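Local atomic coordinates of putative TetR-family transcriptional regulator (Syntrophomonas wolfei subsp. wolfei, PDB entry 3LWJ), a protein that probably binds DNA as a TetR-family transcriptional regulator, a dimer with an all-helical chain that carries a predicted helix-turn-helix motif. Residues A[28-33]-A[111-116]; A[102-107]-A[170-175]; A[58-63]-A[118-123]. All coordinates share one frame; numbering follows the deposited sequence.

Contact 1: A[28-33]-A[111-116]; sequences KGYYNT and SRVAGS
Tyr30 and Val113 bring the two backbones nearest, with their CA atoms 7.8 Å apart, where the loop after helix 10-28 faces the end of helix 104-113. In the TetR fold this joins the N-terminal head, predicted to bind DNA, to the helical body, just ahead of the predicted helix-turn-helix. Contact between residues 28-33 and 111-116 is slight, 152 Å² in all, and has an apolar and a polar part. In the apolar part, CB of Tyr30 rests 4.0 Å from CG1 of Val113. The Tyr30 ring runs on toward helix 56-79, where its hydroxyl bonds Glu57, and both Tyr30 and Val113 also pack on Ile120 of helix 118-144. In the polar part, Tyr31 reaches Ser116 with its phenol end, and Ser116 OG lies at the ring edge, in plane. One face of the Tyr31 ring is covered by the neighbouring Tyr30, whose CD2 sits 3.8 Å above the ring centre. The modelled separation of Tyr31 OH and Ser116 OG is very short, so the detail of that bond is doubtful; Ser117 OG is another partner of the phenol. Residues 113-116 form a type II beta turn, and chi1 of 63° folds the Ser116 side chain back over it. There Ser116 OG donates to a lone pair of Val113 O at 2.6 Å, and Ser116 N reaches the same oxygen at 3.1 Å.

Contact 2: A[102-107]-A[170-175]; sequences QNETLS and KWVVLK
Glu104 and Trp171 both carry CG anti to the backbone N, with chi1 of -172° and 168°, and these torsions swing two long side chains toward each other between helix 104-113 and the last turn of helix 153-173. Both helices belong to the all-helical body of the TetR fold, and the contact lies where the first of them starts. Glu104 is extended beyond CG and crosses the indole at about a right angle. Its carboxylate plane is turned 58° from the ring plane, and OE1 comes within 3.7 Å of Trp171 CH2, the six-membered end of the indole; this is a van der Waals approach. Val172 uses both methyls. CG2 meets the aliphatic part of Glu104, 3.9 Å from its CG, the two side chains lying alongside with their ends pointing opposite ways. CG1 lies 4.0 Å from Ser107 O, a carbonyl that also accepts a bond from Ser111 OG one turn on. The chain leaves helical angles at Lys175, whose side chain curls back toward the preceding turn. Its NZ stays 5.3 Å from Glu104 OE2, a separation at which some attraction is possible but no salt bridge forms, and instead bonds Val172 O at 2.8 Å.

Contact 3: A[58-63]-A[118-123]; sequences DILKNL and APIDQC
Leu60 and Ile120 meet with their side chains at about a right angle, Leu60 CD2 lying 4.0 Å from Ile120 CG2. The helices that bear them run nearly parallel, crossing at -21° with their axes 9.9 Å apart at closest approach. CG of Leu60 is anti to the backbone N (chi1 -176°), which sends CD2 across the interface, where it also touches CB of Cys123 at 4.0 Å. Cys123 thus stands between two residues of helix 56-79, with CB against Leu60 and its sulfur against the Lys61 chain. The nearest approach there is Lys61 CG to Cys123 SG, 3.7 Å. Beyond CG, Lys61 bends at its last two torsions and carries its amine past the sulfur to a water, 3.2 Å from NZ. The same water donates to Pro119 O at 2.7 Å. The contact holds the start of the connecting helix 56-79, which also packs on helix 10-28 of the head, against helix 118-144 of the body. Its chemistry is graded: methyls and CB inside, sulfur beside a lysine chain next, and a water-bridged amine at the partly exposed edge, which suggests that apolar burial probably supplies most of the cohesion.

Contact 1 joins the head's loop to the body, contact 3 fixes the connecting helix 56-79 on the body at the head junction, and contact 2 lies wholly within the body. Contact 3 is the buried one; the other two are partly buried and mix apolar atoms with polar groups nearer solvent. Helix 104-113 serves contacts 1 and 2, and Ser111 CB touches Val173 CG2 at 3.7 Å between them. Ile120 ties contact 3 to contact 1, its CG2 lying 3.6 Å from Val113 CG2, and Gly115 N probably hydrogen-bonds Asp121 OD1. The second subunit reaches all three: Arg112 and Gly115 in contact 1, Lys170 among others in contact 2, and Asp121 in contact 3, bonded to Tyr169 of that subunit.

Contact 1: A[28-33]-A[111-116]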
ATOM      1  N   LYS A  28      -7.936  13.699  17.074  1.00 33.95           N
ATOM      2  CA  LYS A  28      -7.708  15.018  16.446  1.00 32.84           C
ATOM      3  C   LYS A  28      -7.001  14.946  15.093  1.00 29.96           C
ATOM      4  O   LYS A  28      -6.997  15.944  14.346  1.00 29.39           O
ATOM      5  CB  LYS A  28      -6.853  15.918  17.361  1.00 34.45           C
ATOM      6  CG  LYS A  28      -7.361  16.109  18.792  1.00 38.03           C
ATOM      7  CD  LYS A  28      -6.441  17.046  19.589  1.00 43.45           C
ATOM      8  CE  LYS A  28      -6.165  18.363  18.848  1.00 46.02           C
ATOM      9  NZ  LYS A  28      -5.628  19.458  19.725  1.00 49.48           N
ATOM     10  N   GLY A  29      -6.393  13.792  14.791  1.00 28.42           N
ATOM     11  CA  GLY A  29      -5.490  13.652  13.634  1.00 28.08           C
ATOM     12  C   GLY A  29      -4.017  13.927  14.004  1.00 27.71           C
ATOM     13  O   GLY A  29      -3.719  14.874  14.738  1.00 26.45           O
ATOM     14  N   TYR A  30      -3.113  13.097  13.485  1.00 24.15           N
ATOM     15  CA  TYR A  30      -1.676  13.142  13.802  1.00 26.85           C
ATOM     16  C   TYR A  30      -1.052  14.547  13.678  1.00 26.41           C
ATOM     17  O   TYR A  30      -0.310  14.981  14.557  1.00 27.64           O
ATOM     18  CB  TYR A  30      -0.901  12.136  12.917  1.00 26.17           C
ATOM     19  CG  TYR A  30       0.582  12.156  13.190  1.00 23.21           C
ATOM     20  CD1 TYR A  30       1.139  11.311  14.141  1.00 20.96           C
ATOM     21  CD2 TYR A  30       1.423  13.082  12.553  1.00 24.45           C
ATOM     22  CE1 TYR A  30       2.498  11.360  14.439  1.00 27.51           C
ATOM     23  CE2 TYR A  30       2.787  13.127  12.838  1.00 25.59           C
ATOM     24  CZ  TYR A  30       3.311  12.274  13.795  1.00 24.78           C
ATOM     25  OH  TYR A  30       4.669  12.281  14.101  1.00 35.50           O
ATOM     26  N   TYR A  31      -1.371  15.259  12.606  1.00 25.34           N
ATOM     27  CA  TYR A  31      -0.789  16.584  12.357  1.00 27.43           C
ATOM     28  C   TYR A  31      -1.387  17.690  13.213  1.00 30.96           C
ATOM     29  O   TYR A  31      -0.653  18.620  13.645  1.00 32.53           O
ATOM     30  CB  TYR A  31      -0.883  16.928  10.873  1.00 27.87           C
ATOM     31  CG  TYR A  31       0.078  16.071  10.093  1.00 28.43           C
ATOM     32  CD1 TYR A  31       1.460  16.274  10.212  1.00 23.46           C
ATOM     33  CD2 TYR A  31      -0.369  15.030   9.306  1.00 25.37           C
ATOM     34  CE1 TYR A  31       2.357  15.506   9.524  1.00 21.26           C
ATOM     35  CE2 TYR A  31       0.523  14.220   8.622  1.00 23.19           C
ATOM     36  CZ  TYR A  31       1.891  14.466   8.729  1.00 24.59           C
ATOM     37  OH  TYR A  31       2.789  13.681   8.044  1.00 21.07           O
ATOM     38  N   ASN A  32      -2.689  17.572  13.480  1.00 29.41           N
ATOM     39  CA  ASN A  32      -3.397  18.487  14.397  1.00 28.36           C
ATOM     40  C   ASN A  32      -3.052  18.295  15.873  1.00 25.78           C
ATOM     41  O   ASN A  32      -3.382  19.148  16.668  1.00 25.52           O
ATOM     42  CB  ASN A  32      -4.924  18.330  14.265  1.00 27.71           C
ATOM     43  CG  ASN A  32      -5.447  18.638  12.858  1.00 27.82           C
ATOM     44  OD1 ASN A  32      -5.053  19.614  12.238  1.00 25.60           O
ATOM     45  ND2 ASN A  32      -6.362  17.803  12.366  1.00 24.22           N
ATOM     46  N   THR A  33      -2.465  17.161  16.255  1.00 26.69           N
ATOM     47  CA  THR A  33      -2.030  16.947  17.656  1.00 27.49           C
ATOM     48  C   THR A  33      -0.666  17.614  17.934  1.00 29.28           C
ATOM     49  O   THR A  33       0.293  17.380  17.198  1.00 25.59           O
ATOM     50  CB  THR A  33      -1.886  15.463  17.986  1.00 27.70           C
ATOM     51  OG1 THR A  33      -3.109  14.792  17.686  1.00 28.18           O
ATOM     52  CG2 THR A  33      -1.492  15.242  19.488  1.00 24.41           C
ATOM     53  N   SER A 111      -1.990   3.201   8.693  1.00 25.18           N
ATOM     54  CA  SER A 111      -2.705   3.089   7.416  1.00 27.07           C
ATOM     55  C   SER A 111      -3.177   4.417   6.883  1.00 27.72           C
ATOM     56  O   SER A 111      -3.622   4.495   5.741  1.00 27.05           O
ATOM     57  CB  SER A 111      -3.937   2.178   7.567  1.00 27.11           C
ATOM     58  OG  SER A 111      -3.563   0.875   7.977  1.00 22.19           O
ATOM     59  N   ARG A 112      -3.114   5.449   7.704  1.00 24.63           N
ATOM     60  CA  ARG A 112      -3.581   6.771   7.293  1.00 26.63           C
ATOM     61  C   ARG A 112      -2.450   7.762   6.976  1.00 28.63           C
ATOM     62  O   ARG A 112      -2.623   8.605   6.123  1.00 28.48           O
ATOM     63  CB  ARG A 112      -4.482   7.374   8.363  1.00 26.50           C
ATOM     64  CG  ARG A 112      -5.834   6.691   8.492  1.00 26.18           C
ATOM     65  CD  ARG A 112      -6.744   7.497   9.430  1.00 33.06           C
ATOM     66  NE  ARG A 112      -8.109   6.969   9.408  1.00 33.55           N
ATOM     67  CZ  ARG A 112      -8.980   7.191   8.427  1.00 39.04           C
ATOM     68  NH1 ARG A 112      -8.637   7.938   7.376  1.00 35.07           N
ATOM     69  NH2 ARG A 112     -10.199   6.658   8.488  1.00 36.42           N
ATOM     70  N   VAL A 113      -1.314   7.662   7.662  1.00 27.75           N
ATOM     71  CA  VAL A 113      -0.289   8.694   7.534  1.00 28.29           C
ATOM     72  C   VAL A 113       0.802   8.409   6.483  1.00 29.03           C
ATOM     73  O   VAL A 113       1.644   9.269   6.242  1.00 26.50           O
ATOM     74  CB  VAL A 113       0.372   9.018   8.887  1.00 26.32           C
ATOM     75  CG1 VAL A 113      -0.705   9.425   9.940  1.00 27.11           C
ATOM     76  CG2 VAL A 113       1.306   7.885   9.335  1.00 21.97           C
ATOM     77  N   ALA A 114       0.785   7.230   5.864  1.00 28.64           N
ATOM     78  CA  ALA A 114       1.733   6.896   4.782  1.00 27.86           C
ATOM     79  C   ALA A 114       1.673   7.886   3.636  1.00 29.01           C
ATOM     80  O   ALA A 114       0.586   8.214   3.187  1.00 34.29           O
ATOM     81  CB  ALA A 114       1.468   5.483   4.271  1.00 26.03           C
ATOM     82  N   GLY A 115       2.841   8.390   3.195  1.00 28.87           N
ATOM     83  CA  GLY A 115       2.951   9.407   2.129  1.00 27.00           C
ATOM     84  C   GLY A 115       2.594  10.830   2.488  1.00 26.65           C
ATOM     85  O   GLY A 115       2.521  11.700   1.608  1.00 24.27           O
ATOM     86  N   SER A 116       2.363  11.088   3.776  1.00 26.40           N
ATOM     87  CA  SER A 116       1.866  12.394   4.234  1.00 25.83           C
ATOM     88  C   SER A 116       2.969  13.467   4.270  1.00 27.65           C
ATOM     89  O   SER A 116       2.723  14.620   3.918  1.00 26.67           O
ATOM     90  CB  SER A 116       1.185  12.255   5.610  1.00 28.12           C
ATOM     91  OG  SER A 116       2.088  11.832   6.639  1.00 22.71           O
TER

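Contact 2: A[102-107]-A[170-175]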
ATOM      1  N   GLN A 102      -4.858  -6.552  17.237  1.00 34.85           N
ATOM      2  CA  GLN A 102      -4.689  -6.249  18.664  1.00 38.25           C
ATOM      3  C   GLN A 102      -4.255  -4.810  18.894  1.00 37.65           C
ATOM      4  O   GLN A 102      -4.462  -4.286  19.984  1.00 39.41           O
ATOM      5  CB  GLN A 102      -3.681  -7.202  19.312  1.00 40.14           C
ATOM      6  CG  GLN A 102      -4.298  -8.562  19.679  1.00 47.52           C
ATOM      7  CD  GLN A 102      -3.282  -9.698  19.686  1.00 55.32           C
ATOM      8  OE1 GLN A 102      -2.065  -9.475  19.828  1.00 55.37           O
ATOM      9  NE2 GLN A 102      -3.775 -10.927  19.512  1.00 50.81           N
ATOM     10  N   ASN A 103      -3.651  -4.194  17.869  1.00 32.76           N
ATOM     11  CA  ASN A 103      -3.225  -2.799  17.895  1.00 33.29           C
ATOM     12  C   ASN A 103      -4.009  -2.017  16.839  1.00 32.51           C
ATOM     13  O   ASN A 103      -3.413  -1.463  15.894  1.00 32.14           O
ATOM     14  CB  ASN A 103      -1.716  -2.701  17.569  1.00 32.42           C
ATOM     15  CG  ASN A 103      -0.838  -3.402  18.612  1.00 41.68           C
ATOM     16  OD1 ASN A 103      -0.201  -2.724  19.434  1.00 39.32           O
ATOM     17  ND2 ASN A 103      -0.818  -4.760  18.603  1.00 28.61           N
ATOM     18  N   GLU A 104      -5.334  -2.007  16.985  1.00 30.65           N
ATOM     19  CA  GLU A 104      -6.215  -1.479  15.964  1.00 30.99           C
ATOM     20  C   GLU A 104      -6.032   0.008  15.720  1.00 29.38           C
ATOM     21  O   GLU A 104      -6.014   0.465  14.576  1.00 26.80           O
ATOM     22  CB  GLU A 104      -7.668  -1.756  16.301  1.00 32.03           C
ATOM     23  CG  GLU A 104      -8.610  -1.381  15.152  1.00 38.26           C
ATOM     24  CD  GLU A 104     -10.002  -1.999  15.274  1.00 46.65           C
ATOM     25  OE1 GLU A 104     -10.130  -3.146  15.744  1.00 46.48           O
ATOM     26  OE2 GLU A 104     -10.976  -1.329  14.876  1.00 58.84           O
ATOM     27  N   THR A 105      -5.900   0.776  16.797  1.00 26.75           N
ATOM     28  CA  THR A 105      -5.824   2.208  16.650  1.00 25.56           C
ATOM     29  C   THR A 105      -4.466   2.598  15.977  1.00 25.87           C
ATOM     30  O   THR A 105      -4.417   3.472  15.096  1.00 24.97           O
ATOM     31  CB  THR A 105      -6.095   2.872  17.999  1.00 28.26           C
ATOM     32  OG1 THR A 105      -5.126   2.401  18.929  1.00 34.47           O
ATOM     33  CG2 THR A 105      -7.556   2.508  18.532  1.00 23.81           C
ATOM     34  N   LEU A 106      -3.389   1.907  16.343  1.00 23.62           N
ATOM     35  CA  LEU A 106      -2.081   2.109  15.712  1.00 23.86           C
ATOM     36  C   LEU A 106      -2.074   1.666  14.245  1.00 24.76           C
ATOM     37  O   LEU A 106      -1.476   2.349  13.395  1.00 23.26           O
ATOM     38  CB  LEU A 106      -0.972   1.389  16.509  1.00 22.61           C
ATOM     39  CG  LEU A 106       0.464   1.501  15.978  1.00 23.91           C
ATOM     40  CD1 LEU A 106       0.850   2.967  15.698  1.00 29.39           C
ATOM     41  CD2 LEU A 106       1.443   0.843  16.912  1.00 21.47           C
ATOM     42  N   SER A 107      -2.708   0.522  13.960  1.00 24.37           N
ATOM     43  CA  SER A 107      -2.890   0.050  12.587  1.00 23.84           C
ATOM     44  C   SER A 107      -3.615   1.118  11.777  1.00 23.39           C
ATOM     45  O   SER A 107      -3.274   1.390  10.638  1.00 25.25           O
ATOM     46  CB  SER A 107      -3.683  -1.274  12.554  1.00 24.14           C
ATOM     47  OG  SER A 107      -2.916  -2.397  13.052  1.00 18.33           O
ATOM     48  N   LYS A 170      -7.828  -1.566   3.875  1.00 24.27           N
ATOM     49  CA  LYS A 170      -9.218  -1.810   3.472  1.00 23.96           C
ATOM     50  C   LYS A 170     -10.117  -2.239   4.628  1.00 24.89           C
ATOM     51  O   LYS A 170     -11.339  -1.985   4.600  1.00 22.82           O
ATOM     52  CB  LYS A 170      -9.308  -2.830   2.332  1.00 21.63           C
ATOM     53  CG  LYS A 170      -8.698  -2.342   1.025  1.00 26.46           C
ATOM     54  CD  LYS A 170      -9.027  -3.253  -0.236  1.00 23.77           C
ATOM     55  CE  LYS A 170     -10.520  -3.383  -0.582  1.00 28.82           C
ATOM     56  NZ  LYS A 170     -10.800  -3.558  -2.054  1.00 26.05           N
ATOM     57  N   TRP A 171      -9.549  -2.878   5.643  1.00 23.35           N
ATOM     58  CA  TRP A 171     -10.349  -3.251   6.819  1.00 22.85           C
ATOM     59  C   TRP A 171     -10.535  -2.056   7.739  1.00 26.40           C
ATOM     60  O   TRP A 171     -11.673  -1.588   7.947  1.00 24.53           O
ATOM     61  CB  TRP A 171      -9.704  -4.395   7.563  1.00 26.03           C
ATOM     62  CG  TRP A 171     -10.266  -4.662   8.921  1.00 25.94           C
ATOM     63  CD1 TRP A 171     -11.563  -4.944   9.237  1.00 34.61           C
ATOM     64  CD2 TRP A 171      -9.533  -4.728  10.146  1.00 21.46           C
ATOM     65  NE1 TRP A 171     -11.684  -5.148  10.592  1.00 32.25           N
ATOM     66  CE2 TRP A 171     -10.447  -5.030  11.169  1.00 28.42           C
ATOM     67  CE3 TRP A 171      -8.187  -4.571  10.475  1.00 24.47           C
ATOM     68  CZ2 TRP A 171     -10.064  -5.159  12.500  1.00 25.52           C
ATOM     69  CZ3 TRP A 171      -7.808  -4.710  11.809  1.00 29.77           C
ATOM     70  CH2 TRP A 171      -8.744  -4.992  12.799  1.00 30.34           C
ATOM     71  N   VAL A 172      -9.412  -1.525   8.243  1.00 26.92           N
ATOM     72  CA  VAL A 172      -9.447  -0.533   9.304  1.00 25.91           C
ATOM     73  C   VAL A 172      -9.728   0.892   8.811  1.00 26.55           C
ATOM     74  O   VAL A 172     -10.291   1.674   9.559  1.00 25.90           O
ATOM     75  CB  VAL A 172      -8.155  -0.589  10.222  1.00 27.70           C
ATOM     76  CG1 VAL A 172      -6.930   0.093   9.550  1.00 21.03           C
ATOM     77  CG2 VAL A 172      -8.447   0.021  11.564  1.00 30.81           C
ATOM     78  N   VAL A 173      -9.343   1.249   7.589  1.00 24.37           N
ATOM     79  CA  VAL A 173      -9.655   2.583   7.092  1.00 25.46           C
ATOM     80  C   VAL A 173     -10.916   2.602   6.203  1.00 29.10           C
ATOM     81  O   VAL A 173     -11.853   3.343   6.508  1.00 28.46           O
ATOM     82  CB  VAL A 173      -8.492   3.260   6.384  1.00 25.92           C
ATOM     83  CG1 VAL A 173      -8.935   4.569   5.747  1.00 23.29           C
ATOM     84  CG2 VAL A 173      -7.337   3.500   7.376  1.00 22.53           C
ATOM     85  N   LEU A 174     -10.947   1.826   5.121  1.00 24.46           N
ATOM     86  CA  LEU A 174     -12.124   1.813   4.234  1.00 29.56           C
ATOM     87  C   LEU A 174     -13.356   1.154   4.838  1.00 30.40           C
ATOM     88  O   LEU A 174     -14.485   1.477   4.448  1.00 32.18           O
ATOM     89  CB  LEU A 174     -11.837   1.099   2.921  1.00 29.40           C
ATOM     90  CG  LEU A 174     -10.778   1.681   2.005  1.00 33.13           C
ATOM     91  CD1 LEU A 174     -10.950   1.035   0.641  1.00 29.49           C
ATOM     92  CD2 LEU A 174     -10.958   3.173   1.906  1.00 32.69           C
ATOM     93  N   LYS A 175     -13.155   0.260   5.798  1.00 30.92           N
ATOM     94  CA  LYS A 175     -14.253  -0.543   6.342  1.00 32.46           C
ATOM     95  C   LYS A 175     -14.952  -1.258   5.189  1.00 31.93           C
ATOM     96  O   LYS A 175     -16.149  -1.393   5.217  1.00 29.41           O
ATOM     97  CB  LYS A 175     -15.301   0.322   7.073  1.00 35.10           C
ATOM     98  CG  LYS A 175     -14.793   1.486   7.922  1.00 42.29           C
ATOM     99  CD  LYS A 175     -14.319   1.021   9.282  1.00 50.93           C
ATOM    100  CE  LYS A 175     -13.876   2.204  10.147  1.00 53.99           C
ATOM    101  NZ  LYS A 175     -12.725   1.814  11.018  1.00 56.59           N
TER

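Contact 3: A[58-63]-A[118-123]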
ATOM      1  N   ASP A  58       9.331  11.331  17.433  1.00 25.16           N
ATOM      2  CA  ASP A  58       9.973  10.426  18.377  0.50 25.78           C
ATOM      3  C   ASP A  58       8.918   9.480  18.951  1.00 26.02           C
ATOM      4  O   ASP A  58       9.195   8.310  19.187  1.00 24.80           O
ATOM      5  CB  ASP A  58      10.685  11.203  19.495  0.50 27.17           C
ATOM      6  CG  ASP A  58      11.998  11.832  19.029  0.50 28.69           C
ATOM      7  OD1 ASP A  58      12.770  11.158  18.316  0.50 33.13           O
ATOM      8  OD2 ASP A  58      12.267  12.995  19.386  0.50 37.70           O
ATOM      9  N   ILE A  59       7.703   9.993  19.166  1.00 24.18           N
ATOM     10  CA  ILE A  59       6.633   9.154  19.726  1.00 26.66           C
ATOM     11  C   ILE A  59       6.196   8.090  18.702  1.00 26.59           C
ATOM     12  O   ILE A  59       6.141   6.898  19.023  1.00 23.51           O
ATOM     13  CB  ILE A  59       5.436   9.982  20.260  1.00 25.95           C
ATOM     14  CG1 ILE A  59       5.837  10.670  21.572  1.00 25.75           C
ATOM     15  CG2 ILE A  59       4.239   9.085  20.515  1.00 21.78           C
ATOM     16  CD1 ILE A  59       4.982  11.819  21.963  1.00 22.47           C
ATOM     17  N   LEU A  60       5.975   8.525  17.460  1.00 25.78           N
ATOM     18  CA  LEU A  60       5.609   7.641  16.372  1.00 26.14           C
ATOM     19  C   LEU A  60       6.685   6.559  16.191  1.00 27.69           C
ATOM     20  O   LEU A  60       6.329   5.394  16.103  1.00 28.21           O
ATOM     21  CB  LEU A  60       5.359   8.449  15.070  1.00 26.66           C
ATOM     22  CG  LEU A  60       4.859   7.675  13.838  1.00 31.19           C
ATOM     23  CD1 LEU A  60       3.521   7.037  14.126  1.00 23.84           C
ATOM     24  CD2 LEU A  60       4.778   8.506  12.542  1.00 18.81           C
ATOM     25  N   LYS A  61       7.985   6.917  16.157  1.00 26.50           N
ATOM     26  CA  LYS A  61       9.053   5.882  16.020  1.00 28.03           C
ATOM     27  C   LYS A  61       8.970   4.840  17.135  1.00 25.33           C
ATOM     28  O   LYS A  61       9.174   3.643  16.903  1.00 26.35           O
ATOM     29  CB  LYS A  61      10.498   6.465  16.008  1.00 27.95           C
ATOM     30  CG  LYS A  61      10.937   7.182  14.695  1.00 39.11           C
ATOM     31  CD  LYS A  61      12.434   7.664  14.723  1.00 45.19           C
ATOM     32  CE  LYS A  61      12.680   9.045  14.012  1.00 46.70           C
ATOM     33  NZ  LYS A  61      13.108   9.047  12.530  1.00 38.52           N
ATOM     34  N   ASN A  62       8.724   5.319  18.351  1.00 25.95           N
ATOM     35  CA  ASN A  62       8.647   4.451  19.518  0.50 24.11           C
ATOM     36  C   ASN A  62       7.398   3.532  19.469  1.00 24.40           C
ATOM     37  O   ASN A  62       7.485   2.356  19.795  1.00 23.65           O
ATOM     38  CB  ASN A  62       8.735   5.269  20.817  0.50 24.66           C
ATOM     39  CG  ASN A  62      10.191   5.659  21.190  0.50 22.94           C
ATOM     40  OD1 ASN A  62      10.776   5.065  22.081  0.50 16.82           O
ATOM     41  ND2 ASN A  62      10.765   6.651  20.497  0.50 20.96           N
ATOM     42  N   LEU A  63       6.254   4.064  19.056  1.00 23.99           N
ATOM     43  CA  LEU A  63       5.047   3.248  18.835  1.00 26.20           C
ATOM     44  C   LEU A  63       5.315   2.147  17.801  1.00 23.70           C
ATOM     45  O   LEU A  63       4.946   1.011  18.004  1.00 24.12           O
ATOM     46  CB  LEU A  63       3.883   4.124  18.354  1.00 24.34           C
ATOM     47  CG  LEU A  63       3.230   5.024  19.401  1.00 25.81           C
ATOM     48  CD1 LEU A  63       2.390   6.096  18.733  1.00 20.15           C
ATOM     49  CD2 LEU A  63       2.403   4.208  20.377  1.00 14.47           C
ATOM     50  N   ALA A 118       7.722  13.881   4.539  1.00 23.90           N
ATOM     51  CA  ALA A 118       8.982  13.127   4.559  1.00 23.68           C
ATOM     52  C   ALA A 118       9.399  12.692   5.965  1.00 23.63           C
ATOM     53  O   ALA A 118       9.889  11.581   6.135  1.00 25.05           O
ATOM     54  CB  ALA A 118      10.112  13.877   3.876  1.00 21.55           C
ATOM     55  N   PRO A 119       9.188  13.540   6.988  1.00 23.47           N
ATOM     56  CA  PRO A 119       9.597  13.014   8.308  1.00 21.29           C
ATOM     57  C   PRO A 119       8.788  11.801   8.774  1.00 21.72           C
ATOM     58  O   PRO A 119       9.325  10.910   9.424  1.00 23.46           O
ATOM     59  CB  PRO A 119       9.372  14.204   9.248  1.00 17.97           C
ATOM     60  CG  PRO A 119       9.604  15.371   8.399  1.00 19.63           C
ATOM     61  CD  PRO A 119       8.975  14.998   7.045  1.00 25.06           C
ATOM     62  N   ILE A 120       7.499  11.787   8.463  1.00 22.43           N
ATOM     63  CA  ILE A 120       6.619  10.670   8.894  1.00 22.58           C
ATOM     64  C   ILE A 120       6.899   9.455   8.020  1.00 22.75           C
ATOM     65  O   ILE A 120       7.031   8.336   8.531  1.00 22.17           O
ATOM     66  CB  ILE A 120       5.154  11.105   8.901  1.00 21.18           C
ATOM     67  CG1 ILE A 120       4.888  11.930  10.174  1.00 19.74           C
ATOM     68  CG2 ILE A 120       4.214   9.897   8.865  1.00 22.73           C
ATOM     69  CD1 ILE A 120       5.646  13.252  10.297  1.00 17.56           C
ATOM     70  N   ASP A 121       7.081   9.684   6.718  1.00 23.80           N
ATOM     71  CA  ASP A 121       7.534   8.598   5.837  1.00 26.81           C
ATOM     72  C   ASP A 121       8.895   8.008   6.252  1.00 26.11           C
ATOM     73  O   ASP A 121       9.077   6.787   6.199  1.00 29.40           O
ATOM     74  CB  ASP A 121       7.510   9.036   4.384  1.00 26.36           C
ATOM     75  CG  ASP A 121       6.099   9.023   3.806  1.00 31.90           C
ATOM     76  OD1 ASP A 121       5.358   8.025   4.035  1.00 30.75           O
ATOM     77  OD2 ASP A 121       5.745   9.988   3.099  1.00 33.08           O
ATOM     78  N   GLN A 122       9.830   8.837   6.720  1.00 26.57           N
ATOM     79  CA  GLN A 122      11.101   8.339   7.277  0.50 26.46           C
ATOM     80  C   GLN A 122      10.800   7.383   8.451  1.00 24.85           C
ATOM     81  O   GLN A 122      11.429   6.363   8.591  1.00 24.34           O
ATOM     82  CB  GLN A 122      12.035   9.499   7.734  0.50 26.28           C
ATOM     83  CG  GLN A 122      12.755  10.308   6.594  0.50 28.94           C
ATOM     84  CD  GLN A 122      13.454  11.627   7.056  0.50 34.66           C
ATOM     85  OE1 GLN A 122      14.091  12.313   6.245  0.50 27.79           O
ATOM     86  NE2 GLN A 122      13.343  11.965   8.348  0.50 33.73           N
ATOM     87  N   CYS A 123       9.850   7.747   9.322  1.00 26.19           N
ATOM     88  CA  CYS A 123       9.507   6.866  10.455  1.00 25.68           C
ATOM     89  C   CYS A 123       8.905   5.551   9.958  1.00 28.07           C
ATOM     90  O   CYS A 123       9.249   4.474  10.427  1.00 29.46           O
ATOM     91  CB  CYS A 123       8.485   7.503  11.380  1.00 27.22           C
ATOM     92  SG  CYS A 123       9.002   9.024  12.183  1.00 27.61           S
TER
HETATM   93  O   HOH W   1      11.390  11.319  11.034  1.00 22.58           O